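Local coordinates for putative metal-dependent phosphoesterase (Bifidobacterium adolescentis, PDB 3O0F), which hydrolyses phosphate esters with the help of bound metal ions and binds adenosine monophosphate in its active-site pocket, at residues Arg120-Phe125 / Lys175-Pro179; Asp131-Val136 / His148-Ala152. All blocks are in the same frame, centred on the assembly; numbering follows the deposited sequence.

In the fold
Both contacts lie on the same side of the chain's centre, in the helical part inserted between strands 83-90 and 198-201 of the PHP domain. Their centres are about 14 Å apart. Along the chain, interaction 2 is nested inside the loop closed by interaction 1. The C-terminal part of helix 97-124 lies in interaction 1, and helix 129-133 follows it into interaction 2. The two contacts touch, L121 CD1 lying 3.5 Å from I149 CG2. Helix 146-155 carries one side of interaction 2 and packs on helix 97-124. Interaction 1 borders the AMP-binding residues R113 and R146, and interaction 2 borders R162. They join outlying parts of the helical region to segments near the AMP site, through Y177 and D151.

Interaction 1 of 2, residues Arg120-Phe125 / Lys175-Pro179; sequences RLSQDF and KYYIP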
ATOM      1  N   ARG A 120      -6.898  21.417  12.820  1.00 31.77           N
ATOM      2  CA  ARG A 120      -8.306  21.345  13.253  1.00 33.37           C
ATOM      3  C   ARG A 120      -8.447  20.470  14.488  1.00 32.02           C
ATOM      4  O   ARG A 120      -9.080  20.848  15.478  1.00 31.40           O
ATOM      5  CB  ARG A 120      -9.185  20.746  12.143  1.00 33.59           C
ATOM      6  CG  ARG A 120      -9.284  21.570  10.874  1.00 37.03           C
ATOM      7  CD  ARG A 120     -10.075  20.799   9.832  1.00 40.86           C
ATOM      8  NE  ARG A 120     -10.273  21.528   8.579  1.00 38.83           N
ATOM      9  CZ  ARG A 120     -11.073  21.102   7.604  1.00 49.29           C
ATOM     10  NH1 ARG A 120     -11.750  19.955   7.733  1.00 49.30           N
ATOM     11  NH2 ARG A 120     -11.197  21.822   6.494  1.00 53.82           N
ATOM     12  N   LEU A 121      -7.853  19.282  14.426  1.00 31.71           N
ATOM     13  CA  LEU A 121      -7.882  18.344  15.559  1.00 30.17           C
ATOM     14  C   LEU A 121      -7.329  18.980  16.845  1.00 29.50           C
ATOM     15  O   LEU A 121      -7.808  18.706  17.939  1.00 31.37           O
ATOM     16  CB  LEU A 121      -7.087  17.076  15.215  1.00 29.28           C
ATOM     17  CG  LEU A 121      -7.794  16.100  14.254  1.00 33.81           C
ATOM     18  CD1 LEU A 121      -6.793  15.162  13.582  1.00 25.25           C
ATOM     19  CD2 LEU A 121      -8.893  15.288  14.939  1.00 26.34           C
ATOM     20  N   SER A 122      -6.314  19.824  16.725  1.00 29.53           N
ATOM     21  CA  SER A 122      -5.676  20.394  17.920  1.00 31.43           C
ATOM     22  C   SER A 122      -6.558  21.364  18.690  1.00 34.96           C
ATOM     23  O   SER A 122      -6.259  21.666  19.846  1.00 35.45           O
ATOM     24  CB  SER A 122      -4.383  21.113  17.560  1.00 30.98           C
ATOM     25  OG  SER A 122      -4.647  22.332  16.914  1.00 31.17           O
ATOM     26  N   GLN A 123      -7.612  21.878  18.045  1.00 34.54           N
ATOM     27  CA  GLN A 123      -8.615  22.702  18.734  1.00 36.50           C
ATOM     28  C   GLN A 123      -9.358  21.857  19.742  1.00 35.75           C
ATOM     29  O   GLN A 123      -9.788  22.362  20.738  1.00 37.07           O
ATOM     30  CB  GLN A 123      -9.665  23.265  17.768  1.00 36.23           C
ATOM     31  CG  GLN A 123      -9.108  23.977  16.547  1.00 43.56           C
ATOM     32  CD  GLN A 123      -8.113  25.053  16.910  1.00 50.55           C
ATOM     33  OE1 GLN A 123      -8.361  25.863  17.798  1.00 52.03           O
ATOM     34  NE2 GLN A 123      -6.972  25.059  16.229  1.00 54.77           N
ATOM     35  N   ASP A 124      -9.548  20.574  19.456  1.00 33.74           N
ATOM     36  CA  ASP A 124     -10.374  19.726  20.319  1.00 35.46           C
ATOM     37  C   ASP A 124      -9.623  18.637  21.068  1.00 34.27           C
ATOM     38  O   ASP A 124     -10.189  18.039  21.966  1.00 36.22           O
ATOM     39  CB  ASP A 124     -11.494  19.093  19.491  1.00 34.75           C
ATOM     40  CG  ASP A 124     -12.395  20.131  18.856  1.00 38.04           C
ATOM     41  OD1 ASP A 124     -12.481  21.239  19.408  1.00 44.29           O
ATOM     42  OD2 ASP A 124     -12.997  19.856  17.804  1.00 49.42           O
ATOM     43  N   PHE A 125      -8.374  18.354  20.687  1.00 36.26           N
ATOM     44  CA  PHE A 125      -7.611  17.249  21.274  1.00 34.81           C
ATOM     45  C   PHE A 125      -6.203  17.709  21.662  1.00 33.89           C
ATOM     46  O   PHE A 125      -5.659  18.626  21.071  1.00 33.76           O
ATOM     47  CB  PHE A 125      -7.487  16.090  20.281  1.00 35.55           C
ATOM     48  CG  PHE A 125      -8.785  15.399  19.969  1.00 38.31           C
ATOM     49  CD1 PHE A 125      -9.294  14.431  20.819  1.00 37.37           C
ATOM     50  CD2 PHE A 125      -9.483  15.693  18.794  1.00 35.48           C
ATOM     51  CE1 PHE A 125     -10.506  13.778  20.520  1.00 37.62           C
ATOM     52  CE2 PHE A 125     -10.697  15.044  18.483  1.00 33.80           C
ATOM     53  CZ  PHE A 125     -11.206  14.093  19.354  1.00 32.20           C
ATOM     54  N   LYS A 175     -15.713  15.247  11.057  1.00 44.35           N
ATOM     55  CA  LYS A 175     -15.643  16.644  10.658  1.00 42.93           C
ATOM     56  C   LYS A 175     -14.209  17.163  10.461  1.00 40.37           C
ATOM     57  O   LYS A 175     -14.007  18.255   9.923  1.00 39.93           O
ATOM     58  CB  LYS A 175     -16.369  17.504  11.701  1.00 45.17           C
ATOM     59  CG  LYS A 175     -15.768  17.480  13.124  1.00 43.09           C
ATOM     60  CD  LYS A 175     -16.249  18.715  13.957  1.00 47.87           C
ATOM     61  CE  LYS A 175     -15.377  18.963  15.192  1.00 49.84           C
ATOM     62  NZ  LYS A 175     -15.576  20.304  15.858  1.00 54.04           N
ATOM     63  N   TYR A 176     -13.224  16.406  10.950  1.00 38.97           N
ATOM     64  CA  TYR A 176     -11.808  16.763  10.829  1.00 36.78           C
ATOM     65  C   TYR A 176     -11.211  16.249   9.518  1.00 35.83           C
ATOM     66  O   TYR A 176     -10.222  16.788   9.029  1.00 36.34           O
ATOM     67  CB  TYR A 176     -11.015  16.170  11.991  1.00 36.83           C
ATOM     68  CG  TYR A 176     -11.576  16.490  13.365  1.00 33.14           C
ATOM     69  CD1 TYR A 176     -11.430  17.761  13.916  1.00 36.31           C
ATOM     70  CD2 TYR A 176     -12.243  15.512  14.117  1.00 33.51           C
ATOM     71  CE1 TYR A 176     -11.946  18.060  15.190  1.00 37.95           C
ATOM     72  CE2 TYR A 176     -12.759  15.797  15.385  1.00 38.87           C
ATOM     73  CZ  TYR A 176     -12.610  17.074  15.915  1.00 37.38           C
ATOM     74  OH  TYR A 176     -13.124  17.375  17.170  1.00 41.24           O
ATOM     75  N   TYR A 177     -11.801  15.197   8.966  1.00 33.70           N
ATOM     76  CA  TYR A 177     -11.273  14.579   7.744  1.00 34.10           C
ATOM     77  C   TYR A 177     -11.142  15.549   6.570  1.00 34.42           C
ATOM     78  O   TYR A 177     -12.063  16.301   6.278  1.00 34.86           O
ATOM     79  CB  TYR A 177     -12.149  13.401   7.335  1.00 32.87           C
ATOM     80  CG  TYR A 177     -11.659  12.698   6.101  1.00 37.33           C
ATOM     81  CD1 TYR A 177     -10.492  11.942   6.148  1.00 34.17           C
ATOM     82  CD2 TYR A 177     -12.351  12.782   4.882  1.00 39.74           C
ATOM     83  CE1 TYR A 177     -10.023  11.284   5.050  1.00 28.90           C
ATOM     84  CE2 TYR A 177     -11.876  12.114   3.744  1.00 38.39           C
ATOM     85  CZ  TYR A 177     -10.697  11.376   3.844  1.00 40.48           C
ATOM     86  OH  TYR A 177     -10.170  10.700   2.770  1.00 35.06           O
ATOM     87  N   ILE A 178      -9.984  15.529   5.907  1.00 34.69           N
ATOM     88  CA  ILE A 178      -9.798  16.148   4.580  1.00 34.02           C
ATOM     89  C   ILE A 178      -9.284  15.082   3.580  1.00 33.44           C
ATOM     90  O   ILE A 178      -8.444  14.273   3.938  1.00 31.85           O
ATOM     91  CB  ILE A 178      -8.796  17.307   4.643  1.00 35.47           C
ATOM     92  CG1 ILE A 178      -9.186  18.302   5.747  1.00 34.67           C
ATOM     93  CG2 ILE A 178      -8.706  17.989   3.281  1.00 37.82           C
ATOM     94  CD1 ILE A 178      -8.213  19.453   5.932  1.00 33.76           C
ATOM     95  N   PRO A 179      -9.832  15.037   2.348  1.00 33.93           N
ATOM     96  CA  PRO A 179      -9.275  14.079   1.388  1.00 35.34           C
ATOM     97  C   PRO A 179      -7.939  14.580   0.812  1.00 31.41           C
ATOM     98  O   PRO A 179      -7.718  15.806   0.703  1.00 30.88           O
ATOM     99  CB  PRO A 179     -10.369  13.984   0.295  1.00 33.79           C
ATOM    100  CG  PRO A 179     -11.124  15.227   0.378  1.00 37.82           C
ATOM    101  CD  PRO A 179     -10.972  15.787   1.787  1.00 37.06           C
TER
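The ring of Y176 lies under L121, whose methyl CD2 sits over one face. This is a CH-pi contact: CD2 is 3.5 Å from the ring centroid and 21° off the ring normal. The closest atoms, L121 CD2 and Y176 CG, are 3.3 Å apart. F125 turns its ring edge toward the face of Y176 in an offset edge-to-face pair. The centroids are 5.8 Å apart and the planes meet at 64°. The phenol end of Y176 is held too. Its OH donates a short hydrogen bond to D124 OD2, at 2.6 Å. K175 NZ reaches the same oxygen, D124 OD2, at 3.3 Å, in a salt bridge whose hydrogen bond is weak. One carboxylate oxygen thus ties two consecutive loop residues to D124.

Segment 120-125 lies on the C-terminal part of helix 97-124 in the PHP domain's helical insertion, and 175-179 belongs to the loop between helices 162-166 and 185-194. The contact fastens this irregular loop along the helix. The closest CA atoms, 6.3 Å apart, are those of R120 and Y176. R120 runs out almost fully extended beside the loop backbone. Its NH1 is 3.6 Å from K175 O and 3.7 Å from Y176 O, without a hydrogen bond to either. I178 CG1 lies over one face of the guanidinium, 3.6 Å from R120 NH1. Further along the loop, I178 O accepts a hydrogen bond from R113, an AMP-binding residue. The CA-to-CB bond of Y177 points away from 120-125, and its side chain packs on R113, earlier in the same helix, and on R146 at the nucleotide pocket.

Interaction 2 of 2, residues Asp131-Val136 / His148-Ala152; sequences DVLAQV and HIADA
Segment 131-136 runs from helix 129-133 into a turn. It packs on 148-152, a helical piece of helix 146-155. The CA atoms of V132 and A152 are 5.2 Å apart, and those of Q135 and H148 5.6 Å, so the two segments run in opposite senses. D131 O is 3.8 Å from A152 CB, while D131 OD2 accepts a hydrogen bond from T128 N. V132 has chi1 t. Its CG2 meets A152 CB at 3.9 Å, and its CG1 meets H148 CB at 3.9 Å. A type I turn from L133 to V136 then bends the chain, with V136 N bonded to L133 O at 3.2 Å. Q135 (chi1 m, chi2 m) lies along the helix. Its CG is 3.6 Å from A152 N and its OE1 3.6 Å from D151 CB. Q135 O approaches the edge of the H148 ring (chi1 m), 3.4 Å from CD2. A water bridges Q135 O at 2.8 Å and D151 OD2 at 2.6 Å. Thus a short helix and its turn pack on helix 146-155 over A152. On that helix, H148 bonds S24 O through NE2, beside the zinc ligand D25, and G145 N through ND1; D151 OD1 forms a salt bridge with the AMP-binding R162. No direct hydrogen bond joins the segments: van der Waals contact and the one water on D151 OD2 hold them together.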
ATOM      1  N   ASP A 131       3.779  16.391  17.940  1.00 26.59           N
ATOM      2  CA  ASP A 131       3.446  15.054  18.419  1.00 27.28           C
ATOM      3  C   ASP A 131       3.314  14.121  17.207  1.00 24.71           C
ATOM      4  O   ASP A 131       3.740  12.962  17.239  1.00 24.71           O
ATOM      5  CB  ASP A 131       2.151  15.073  19.241  1.00 29.06           C
ATOM      6  CG  ASP A 131       2.227  16.023  20.438  1.00 38.00           C
ATOM      7  OD1 ASP A 131       3.353  16.272  20.955  1.00 38.60           O
ATOM      8  OD2 ASP A 131       1.155  16.524  20.863  1.00 33.58           O
ATOM      9  N   VAL A 132       2.768  14.647  16.118  1.00 26.94           N
ATOM     10  CA  VAL A 132       2.632  13.835  14.882  1.00 26.88           C
ATOM     11  C   VAL A 132       3.998  13.579  14.275  1.00 28.33           C
ATOM     12  O   VAL A 132       4.327  12.441  13.905  1.00 27.68           O
ATOM     13  CB  VAL A 132       1.702  14.477  13.846  1.00 25.32           C
ATOM     14  CG1 VAL A 132       1.614  13.593  12.584  1.00 23.81           C
ATOM     15  CG2 VAL A 132       0.317  14.707  14.459  1.00 21.54           C
ATOM     16  N   LEU A 133       4.792  14.636  14.161  1.00 28.93           N
ATOM     17  CA  LEU A 133       6.152  14.507  13.664  1.00 30.06           C
ATOM     18  C   LEU A 133       6.930  13.478  14.485  1.00 30.93           C
ATOM     19  O   LEU A 133       7.724  12.742  13.931  1.00 29.84           O
ATOM     20  CB  LEU A 133       6.881  15.855  13.646  1.00 33.32           C
ATOM     21  CG  LEU A 133       6.546  16.854  12.534  1.00 37.99           C
ATOM     22  CD1 LEU A 133       7.499  18.070  12.623  1.00 37.60           C
ATOM     23  CD2 LEU A 133       6.600  16.203  11.142  1.00 31.52           C
ATOM     24  N   ALA A 134       6.672  13.388  15.790  1.00 31.09           N
ATOM     25  CA  ALA A 134       7.282  12.327  16.604  1.00 30.84           C
ATOM     26  C   ALA A 134       6.930  10.907  16.174  1.00 30.08           C
ATOM     27  O   ALA A 134       7.685   9.968  16.492  1.00 26.00           O
ATOM     28  CB  ALA A 134       6.980  12.542  18.131  1.00 33.98           C
ATOM     29  N   GLN A 135       5.818  10.726  15.435  1.00 27.44           N
ATOM     30  CA  GLN A 135       5.379   9.378  15.014  1.00 26.03           C
ATOM     31  C   GLN A 135       5.835   9.029  13.585  1.00 26.00           C
ATOM     32  O   GLN A 135       5.623   7.894  13.124  1.00 19.94           O
ATOM     33  CB  GLN A 135       3.846   9.252  15.087  1.00 25.36           C
ATOM     34  CG  GLN A 135       3.242   9.402  16.477  1.00 27.30           C
ATOM     35  CD  GLN A 135       3.782   8.395  17.487  1.00 29.34           C
ATOM     36  OE1 GLN A 135       4.000   7.238  17.161  1.00 30.80           O
ATOM     37  NE2 GLN A 135       4.025   8.853  18.713  1.00 27.27           N
ATOM     38  N   VAL A 136       6.427  10.014  12.895  1.00 24.70           N
ATOM     39  CA  VAL A 136       6.988   9.853  11.551  1.00 26.18           C
ATOM     40  C   VAL A 136       8.452   9.356  11.646  1.00 27.09           C
ATOM     41  O   VAL A 136       9.364  10.166  11.835  1.00 31.30           O
ATOM     42  CB  VAL A 136       6.918  11.216  10.822  1.00 26.69           C
ATOM     43  CG1 VAL A 136       7.523  11.154   9.466  1.00 27.91           C
ATOM     44  CG2 VAL A 136       5.476  11.692  10.726  1.00 29.81           C
ATOM     45  N   HIS A 148      -0.281   8.394  11.180  1.00 16.80           N
ATOM     46  CA  HIS A 148       0.602   9.127  12.045  1.00 18.33           C
ATOM     47  C   HIS A 148      -0.150  10.060  12.987  1.00 19.51           C
ATOM     48  O   HIS A 148       0.270  10.240  14.113  1.00 20.75           O
ATOM     49  CB  HIS A 148       1.656   9.893  11.227  1.00 19.55           C
ATOM     50  CG  HIS A 148       2.423   9.003  10.301  1.00 16.27           C
ATOM     51  ND1 HIS A 148       2.058   8.813   8.990  1.00 14.21           N
ATOM     52  CD2 HIS A 148       3.477   8.186  10.520  1.00 18.40           C
ATOM     53  CE1 HIS A 148       2.853   7.914   8.440  1.00 14.68           C
ATOM     54  NE2 HIS A 148       3.745   7.543   9.343  1.00 16.68           N
ATOM     55  N   ILE A 149      -1.252  10.640  12.522  1.00 18.98           N
ATOM     56  CA  ILE A 149      -2.177  11.339  13.400  1.00 18.74           C
ATOM     57  C   ILE A 149      -2.775  10.369  14.425  1.00 18.92           C
ATOM     58  O   ILE A 149      -2.782  10.655  15.620  1.00 19.09           O
ATOM     59  CB  ILE A 149      -3.362  12.014  12.653  1.00 18.26           C
ATOM     60  CG1 ILE A 149      -2.885  12.958  11.544  1.00 16.66           C
ATOM     61  CG2 ILE A 149      -4.246  12.797  13.659  1.00 19.26           C
ATOM     62  CD1 ILE A 149      -4.033  13.720  10.839  1.00 19.47           C
ATOM     63  N   ALA A 150      -3.302   9.236  13.967  1.00 21.17           N
ATOM     64  CA  ALA A 150      -3.870   8.245  14.898  1.00 20.53           C
ATOM     65  C   ALA A 150      -2.846   7.862  15.945  1.00 23.62           C
ATOM     66  O   ALA A 150      -3.148   7.869  17.133  1.00 22.72           O
ATOM     67  CB  ALA A 150      -4.368   7.002  14.143  1.00 21.23           C
ATOM     68  N   ASP A 151      -1.618   7.546  15.509  1.00 23.38           N
ATOM     69  CA  ASP A 151      -0.539   7.225  16.438  1.00 25.62           C
ATOM     70  C   ASP A 151      -0.276   8.333  17.468  1.00 27.15           C
ATOM     71  O   ASP A 151      -0.046   8.038  18.641  1.00 22.89           O
ATOM     72  CB  ASP A 151       0.768   6.924  15.684  1.00 22.66           C
ATOM     73  CG  ASP A 151       0.704   5.606  14.871  1.00 37.49           C
ATOM     74  OD1 ASP A 151      -0.225   4.771  15.128  1.00 29.33           O
ATOM     75  OD2 ASP A 151       1.585   5.415  13.963  1.00 32.64           O
ATOM     76  N   ALA A 152      -0.270   9.593  17.031  1.00 27.36           N
ATOM     77  CA  ALA A 152      -0.042  10.692  17.965  1.00 28.93           C
ATOM     78  C   ALA A 152      -1.172  10.744  19.014  1.00 28.95           C
ATOM     79  O   ALA A 152      -0.913  11.036  20.194  1.00 30.09           O
ATOM     80  CB  ALA A 152       0.103  12.014  17.238  1.00 26.39           C
TER
HETATM   81  O   HOH W   1       4.185   5.582  13.719  1.00 31.15           O